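Local coordinates for protein LEOA (Escherichia coli, PDB 4AUR) that probably hydrolyses GTP as a bacterial dynamin-like protein of enterotoxigenic strains, possibly connected with LT toxin, at residues Asn552-Lys555 against Leu556-Ile559; Ile281-Gln284 against Arg285-Ala289; Ser290-Leu293 against Asp294-Asn297. All coordinates share one frame; numbering follows the deposited sequence.

Overall arrangement
All three contacts are helix-internal and join residues about one turn apart, but on two helices. Contacts 2 and 3 follow each other on helix 275-343, while contact 1 lies on helix 547-567, which runs beside it. Contacts 1 and 3 touch, Leu293 packing on Leu556 and Ser557; contacts 1 and 2 do not meet. Buried are Leu556 and Ile559 in contact 1, Val282, Val286 and Ala289 in contact 2, and His292, Leu293 and Leu296 in contact 3, whereas Gln554, Gln284 and Asp294 are exposed. Hydroxyl-to-carbonyl bonds mark contacts 1 and 2 and recur at Ser290, which reaches back to Val286. Contact 3, whose centre lies about 4 Å from the centre of the chain, adds the His292-Glu295 pair.

Contact 1. Residues Asn552-Lys555 against Leu556-Ile559; sequences NRQK and LSLI
With chi1 at 65°, Ser557 carries OG between its own backbone N and carbonyl carbon, from where the hydroxyl turns back to Gln554; Ser557 OG donates to Gln554 O at 2.7 Å. Arg553 starts with CG anti to its amide nitrogen (chi1 -171°), then bends at chi2 and chi3, so that a side chain leaving its CA away from Ser557 folds back towards it. Its guanidinium comes obliquely to the serine, with Arg553 NH1 3.8 Å from Ser557 CB. The neighbouring Gln554 meets the guanidinium at its edge, in plane: Arg553 NH2 donates a weak hydrogen bond to Gln554 OE1 at 3.3 Å. Gln554 O is also gripped from the main chain, because Leu558 N donates to it at 3.1 Å, almost in line with the carbonyl bond. The hydroxyl arrives from a more bent direction, at a C=O...OG angle of 126°.

This is the helix-internal hydroxyl-to-carbonyl bond of a serine reaching the residue three positions back, here on helix 547-567 of a dynamin-like helical bundle. The regular helical bonds frame it: Leu556 N donates to Asn552 O, and Ile559 N to Lys555 O at 3.0 Å. Along another side, only the start of the Lys555 chain comes near Ile559, Lys555 CG lying 4.4 Å from Ile559 CD1. Buried Leu556 packs on Leu293 of helix 275-343 and on Met31 and Leu418, and Ile559 leans on Met27 and Glu30. Asn552 turns its amide back along the helix, where ND2 donates to Ala548 O.

Contact 2. Residues Ile281-Gln284 against Arg285-Ala289; sequences IVIQ and RVTLA
Thr287 grips the carbonyl of Ile283 twice. Its hydroxyl OG1 donates to Ile283 O at 3.0 Å, and its amide, Thr287 N, donates to the same Ile283 O at the same 3.0 Å. The two donors come from opposite faces of the carbonyl plane, the hydroxyl tilted 32° out of it and the amide somewhat less. A chi1 of -73° lays OG1 beside the threonine's own nitrogen, facing back along the helix to the residue four before it. Thr287 OG1 also passes the branch methyl of Ile283, 4.0 Å from CG2, so that the polar bond is flanked by an apolar group. The bond gives the hydroxyl of this exposed threonine a partner within its own helix.

Round the helix from this pair, Val282 and Val286 make an apolar contact: Val282 CG1 lies 4.1 Å from Val286 CG2, the two side chains crossing obliquely. The backbone keeps these valines one turn apart, with Val286 N donating to Val282 O at 3.1 Å; Leu288 N donates likewise to Gln284 O further along the helix. The hydroxyl-to-carbonyl bond recurs three residues on, where Ser290 OG is hydrogen-bonded to Val286 O. Arg285 turns its end away from the preceding turn, and its NE donates to Ser417 O in a loop.

The segment runs along helix 275-343 of the dynamin-like helical domain, where Val282 faces Leu21, Met24 and Leu25 of helix 3-30, while Val286 packs on Leu563, and Ile283 and Thr287 on Met567, of helix 547-567.

Contact 3. Residues Ser290-Leu293 against Asp294-Asn297; sequences SRHL and DELN
His292 and Glu295 lie side by side and point the same way, joined by a His-carboxylate hydrogen bond on helix 275-343 of the dynamin-like helical domain. His292 ND1 donates to Glu295 OE1 at 2.7 Å, and the bond is nearly straight, with an N-H...O angle of 175°. The oxygen sits at the edge of the imidazole and in the ring plane. Seen from the carboxylate, the approach is quite different: ND1 stands well above its plane, the two flat groups being turned 60° against each other. Glu295 reaches this place by holding CG beside its backbone N and then stretching out (chi2 163°), which carries OE1 back a turn to the ring. With ND1 acting as donor, the negative charge beside it would be expected to polarise the imidazole.

Arg291 adds a looser charge partner. Glu295 OE2 stands obliquely to its guanidinium, well out of the plane, with Arg291 NH1 4.2 Å from Glu295 OE2, too far for a salt bridge and with no N-H directed at the oxygen. Loop residues close in around the pair: His292 touches Ser417, and Glu295 touches Leu410 and Ala414.

Further round the helix, Leu293 crosses Asn297, their turn fixed by Asn297 N donating to Leu293 O at 2.8 Å. Leu293 also packs on Leu556 and Gln560 of helix 547-567, and Leu296 on Phe415. Between the two buried leucines the contact is apolar, and Leu293 CD1 lies 4.4 Å from Leu296 CD2.

Contact 1. Residues Asn552-Lys555 against Leu556-Ile559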
loop_
_atom_site.group_PDB
_atom_site.type_symbol
_atom_site.label_atom_id
_atom_site.label_comp_id
_atom_site.label_asym_id
_atom_site.label_seq_id
_atom_site.Cartn_x
_atom_site.Cartn_y
_atom_site.Cartn_z
ATOM N N ASN A 552 9.961 -11.732 -4.581
ATOM C CA ASN A 552 10.307 -10.513 -3.867
ATOM C C ASN A 552 9.190 -10.029 -2.998
ATOM O O ASN A 552 9.403 -9.577 -1.879
ATOM C CB ASN A 552 10.706 -9.396 -4.844
ATOM C CG ASN A 552 12.186 -9.399 -5.148
ATOM O OD1 ASN A 552 12.994 -8.984 -4.326
ATOM N ND2 ASN A 552 12.550 -9.893 -6.318
ATOM N N ARG A 553 7.984 -10.106 -3.517
ATOM C CA ARG A 553 6.853 -9.601 -2.788
ATOM C C ARG A 553 6.672 -10.402 -1.510
ATOM O O ARG A 553 6.265 -9.862 -0.490
ATOM C CB ARG A 553 5.631 -9.686 -3.642
ATOM C CG ARG A 553 4.431 -8.998 -3.076
ATOM C CD ARG A 553 3.216 -9.866 -3.309
ATOM N NE ARG A 553 3.164 -10.957 -2.343
ATOM C CZ ARG A 553 2.723 -10.815 -1.099
ATOM N NH1 ARG A 553 2.317 -9.639 -0.677
ATOM N NH2 ARG A 553 2.695 -11.830 -0.271
ATOM N N GLN A 554 6.975 -11.690 -1.558
ATOM C CA GLN A 554 6.824 -12.514 -0.386
ATOM C C GLN A 554 7.787 -12.096 0.685
ATOM O O GLN A 554 7.346 -11.841 1.798
ATOM C CB GLN A 554 7.031 -13.980 -0.688
ATOM C CG GLN A 554 5.771 -14.681 -1.117
ATOM C CD GLN A 554 4.737 -14.856 -0.031
ATOM O OE1 GLN A 554 3.570 -15.028 -0.331
ATOM N NE2 GLN A 554 5.159 -14.849 1.222
ATOM N N LYS A 555 9.087 -12.036 0.354
ATOM C CA LYS A 555 10.118 -11.650 1.318
ATOM C C LYS A 555 9.681 -10.334 1.916
ATOM O O LYS A 555 9.543 -10.238 3.105
ATOM C CB LYS A 555 11.540 -11.590 0.715
ATOM C CG LYS A 555 12.006 -10.212 0.180
ATOM C CD LYS A 555 13.533 -10.122 -0.120
ATOM C CE LYS A 555 13.971 -8.771 -0.722
ATOM N NZ LYS A 555 15.421 -8.454 -0.473
ATOM N N LEU A 556 9.380 -9.348 1.089
ATOM C CA LEU A 556 8.990 -8.039 1.591
ATOM C C LEU A 556 7.773 -8.058 2.513
ATOM O O LEU A 556 7.691 -7.245 3.416
ATOM C CB LEU A 556 8.731 -7.073 0.433
ATOM C CG LEU A 556 9.924 -6.680 -0.425
ATOM C CD1 LEU A 556 9.452 -5.840 -1.588
ATOM C CD2 LEU A 556 10.954 -5.905 0.346
ATOM N N SER A 557 6.815 -8.946 2.287
ATOM C CA SER A 557 5.610 -8.906 3.083
ATOM C C SER A 557 5.885 -9.455 4.483
ATOM O O SER A 557 5.454 -8.883 5.475
ATOM C CB SER A 557 4.480 -9.676 2.416
ATOM O OG SER A 557 4.821 -11.048 2.362
ATOM N N LEU A 558 6.602 -10.561 4.538
ATOM C CA LEU A 558 7.058 -11.136 5.752
ATOM C C LEU A 558 7.838 -10.105 6.528
ATOM O O LEU A 558 7.695 -9.994 7.753
ATOM C CB LEU A 558 7.965 -12.319 5.434
ATOM C CG LEU A 558 7.405 -13.482 4.612
ATOM C CD1 LEU A 558 8.489 -14.473 4.279
ATOM C CD2 LEU A 558 6.309 -14.207 5.345
ATOM N N ILE A 559 8.673 -9.365 5.811
ATOM C CA ILE A 559 9.425 -8.278 6.390
ATOM C C ILE A 559 8.564 -7.127 6.925
ATOM O O ILE A 559 8.795 -6.663 8.043
ATOM C CB ILE A 559 10.489 -7.732 5.425
ATOM C CG1 ILE A 559 11.542 -8.810 5.143
ATOM C CG2 ILE A 559 11.194 -6.558 6.078
ATOM C CD1 ILE A 559 12.587 -8.379 4.163
#

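Contact 2. Residues Ile281-Gln284 against Arg285-Ala289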
loop_
_atom_site.group_PDB
_atom_site.type_symbol
_atom_site.label_atom_id
_atom_site.label_comp_id
_atom_site.label_asym_id
_atom_site.label_seq_id
_atom_site.Cartn_x
_atom_site.Cartn_y
_atom_site.Cartn_z
ATOM N N ILE A 281 14.284 9.579 10.276
ATOM C CA ILE A 281 14.616 9.018 8.970
ATOM C C ILE A 281 14.141 7.575 8.834
ATOM O O ILE A 281 13.592 7.200 7.812
ATOM C CB ILE A 281 16.129 9.112 8.666
ATOM C CG1 ILE A 281 16.521 10.555 8.365
ATOM C CG2 ILE A 281 16.508 8.273 7.464
ATOM C CD1 ILE A 281 18.014 10.814 8.525
ATOM N N VAL A 282 14.350 6.765 9.855
ATOM C CA VAL A 282 13.955 5.369 9.779
ATOM C C VAL A 282 12.468 5.209 9.702
ATOM O O VAL A 282 11.986 4.459 8.895
ATOM C CB VAL A 282 14.488 4.577 10.967
ATOM C CG1 VAL A 282 13.772 3.276 11.116
ATOM C CG2 VAL A 282 15.959 4.295 10.772
ATOM N N ILE A 283 11.729 5.922 10.533
ATOM C CA ILE A 283 10.280 5.850 10.485
ATOM C C ILE A 283 9.780 6.383 9.158
ATOM O O ILE A 283 8.815 5.878 8.620
ATOM C CB ILE A 283 9.641 6.594 11.655
ATOM C CG1 ILE A 283 9.976 5.878 12.962
ATOM C CG2 ILE A 283 8.135 6.651 11.523
ATOM C CD1 ILE A 283 9.387 6.541 14.183
ATOM N N GLN A 284 10.448 7.370 8.604
ATOM C CA GLN A 284 10.091 7.822 7.256
ATOM C C GLN A 284 10.254 6.750 6.176
ATOM O O GLN A 284 9.463 6.668 5.285
ATOM C CB GLN A 284 10.911 9.036 6.835
ATOM C CG GLN A 284 10.338 10.387 7.232
ATOM C CD GLN A 284 11.186 11.533 6.668
ATOM O OE1 GLN A 284 11.582 11.514 5.480
ATOM N NE2 GLN A 284 11.488 12.528 7.521
ATOM N N ARG A 285 11.292 5.947 6.251
ATOM C CA ARG A 285 11.592 5.014 5.190
ATOM C C ARG A 285 10.649 3.847 5.317
ATOM O O ARG A 285 10.366 3.192 4.343
ATOM C CB ARG A 285 13.057 4.584 5.270
ATOM C CG ARG A 285 13.557 3.679 4.156
ATOM C CD ARG A 285 13.572 4.312 2.770
ATOM N NE ARG A 285 13.922 3.323 1.746
ATOM C CZ ARG A 285 15.146 3.119 1.241
ATOM N NH1 ARG A 285 16.189 3.837 1.638
ATOM N NH2 ARG A 285 15.344 2.177 0.312
ATOM N N VAL A 286 10.139 3.605 6.513
ATOM C CA VAL A 286 9.318 2.447 6.770
ATOM C C VAL A 286 7.904 2.748 6.348
ATOM O O VAL A 286 7.216 1.905 5.809
ATOM C CB VAL A 286 9.281 2.136 8.270
ATOM C CG1 VAL A 286 8.325 0.986 8.553
ATOM C CG2 VAL A 286 10.667 1.816 8.797
ATOM N N THR A 287 7.474 3.955 6.675
ATOM C CA THR A 287 6.174 4.467 6.344
ATOM C C THR A 287 6.047 4.488 4.850
ATOM O O THR A 287 5.058 4.015 4.303
ATOM C CB THR A 287 6.004 5.870 6.924
ATOM O OG1 THR A 287 5.834 5.754 8.342
ATOM C CG2 THR A 287 4.787 6.585 6.314
ATOM N N LEU A 288 7.088 4.985 4.202
ATOM C CA LEU A 288 7.213 4.971 2.751
ATOM C C LEU A 288 7.292 3.548 2.204
ATOM O O LEU A 288 6.688 3.227 1.186
ATOM C CB LEU A 288 8.469 5.748 2.334
ATOM C CG LEU A 288 8.596 6.112 0.850
ATOM C CD1 LEU A 288 7.564 7.164 0.465
ATOM C CD2 LEU A 288 9.993 6.615 0.503
ATOM N N ALA A 289 8.052 2.698 2.874
ATOM C CA ALA A 289 8.217 1.353 2.389
ATOM C C ALA A 289 6.913 0.578 2.362
ATOM O O ALA A 289 6.713 -0.172 1.420
ATOM C CB ALA A 289 9.279 0.606 3.177
#

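Contact 3. Residues Ser290-Leu293 against Asp294-Asn297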
loop_
_atom_site.group_PDB
_atom_site.type_symbol
_atom_site.label_atom_id
_atom_site.label_comp_id
_atom_site.label_asym_id
_atom_site.label_seq_id
_atom_site.Cartn_x
_atom_site.Cartn_y
_atom_site.Cartn_z
ATOM N N SER A 290 6.037 0.722 3.367
ATOM C CA SER A 290 4.768 -0.048 3.338
ATOM C C SER A 290 3.726 0.554 2.400
ATOM O O SER A 290 2.909 -0.145 1.884
ATOM C CB SER A 290 4.154 -0.318 4.736
ATOM O OG SER A 290 4.305 0.750 5.644
ATOM N N ARG A 291 3.790 1.852 2.183
ATOM C CA ARG A 291 2.891 2.557 1.296
ATOM C C ARG A 291 3.124 2.139 -0.144
ATOM O O ARG A 291 2.195 2.203 -0.952
ATOM C CB ARG A 291 3.157 4.047 1.463
ATOM C CG ARG A 291 2.352 5.025 0.625
ATOM C CD ARG A 291 2.562 6.491 1.091
ATOM N NE ARG A 291 3.625 7.208 0.370
ATOM C CZ ARG A 291 3.615 7.483 -0.944
ATOM N NH1 ARG A 291 2.595 7.094 -1.722
ATOM N NH2 ARG A 291 4.632 8.144 -1.504
ATOM N N HIS A 292 4.347 1.714 -0.472
ATOM C CA HIS A 292 4.692 1.252 -1.815
ATOM C C HIS A 292 4.737 -0.261 -1.935
ATOM O O HIS A 292 4.741 -0.772 -3.050
ATOM C CB HIS A 292 6.061 1.754 -2.207
ATOM C CG HIS A 292 6.100 3.210 -2.492
ATOM N ND1 HIS A 292 5.350 3.789 -3.484
ATOM C CD2 HIS A 292 6.829 4.204 -1.943
ATOM C CE1 HIS A 292 5.602 5.083 -3.523
ATOM N NE2 HIS A 292 6.497 5.359 -2.595
ATOM N N LEU A 293 4.829 -0.977 -0.813
ATOM C CA LEU A 293 4.530 -2.410 -0.807
ATOM C C LEU A 293 3.019 -2.599 -1.053
ATOM O O LEU A 293 2.593 -3.606 -1.613
ATOM C CB LEU A 293 4.946 -3.071 0.508
ATOM C CG LEU A 293 4.750 -4.590 0.614
ATOM C CD1 LEU A 293 5.318 -5.294 -0.616
ATOM C CD2 LEU A 293 5.308 -5.245 1.876
ATOM N N ASP A 294 2.191 -1.640 -0.648
ATOM C CA ASP A 294 0.765 -1.822 -0.847
ATOM C C ASP A 294 0.466 -1.734 -2.325
ATOM O O ASP A 294 -0.338 -2.502 -2.857
ATOM C CB ASP A 294 -0.050 -0.801 -0.095
ATOM C CG ASP A 294 -1.493 -1.182 -0.019
ATOM O OD1 ASP A 294 -1.816 -2.336 0.338
ATOM O OD2 ASP A 294 -2.322 -0.325 -0.321
ATOM N N GLU A 295 1.159 -0.810 -2.987
ATOM C CA GLU A 295 1.077 -0.687 -4.418
ATOM C C GLU A 295 1.536 -1.995 -5.014
ATOM O O GLU A 295 0.803 -2.599 -5.757
ATOM C CB GLU A 295 1.929 0.459 -4.911
ATOM C CG GLU A 295 1.307 1.832 -4.711
ATOM C CD GLU A 295 2.343 2.939 -4.840
ATOM O OE1 GLU A 295 3.515 2.590 -5.082
ATOM O OE2 GLU A 295 2.014 4.149 -4.684
ATOM N N LEU A 296 2.730 -2.460 -4.659
ATOM C CA LEU A 296 3.252 -3.698 -5.269
ATOM C C LEU A 296 2.324 -4.883 -5.055
ATOM O O LEU A 296 2.149 -5.667 -5.971
ATOM C CB LEU A 296 4.642 -4.059 -4.759
ATOM C CG LEU A 296 5.233 -5.341 -5.306
ATOM C CD1 LEU A 296 5.310 -5.252 -6.811
ATOM C CD2 LEU A 296 6.602 -5.625 -4.767
ATOM N N ASN A 297 1.729 -5.011 -3.879
ATOM C CA ASN A 297 0.826 -6.121 -3.607
ATOM C C ASN A 297 -0.372 -6.069 -4.538
ATOM O O ASN A 297 -0.797 -7.085 -5.038
ATOM C CB ASN A 297 0.316 -6.133 -2.127
ATOM C CG ASN A 297 1.418 -6.362 -1.076
ATOM O OD1 ASN A 297 1.251 -5.972 0.073
ATOM N ND2 ASN A 297 2.530 -6.986 -1.449
#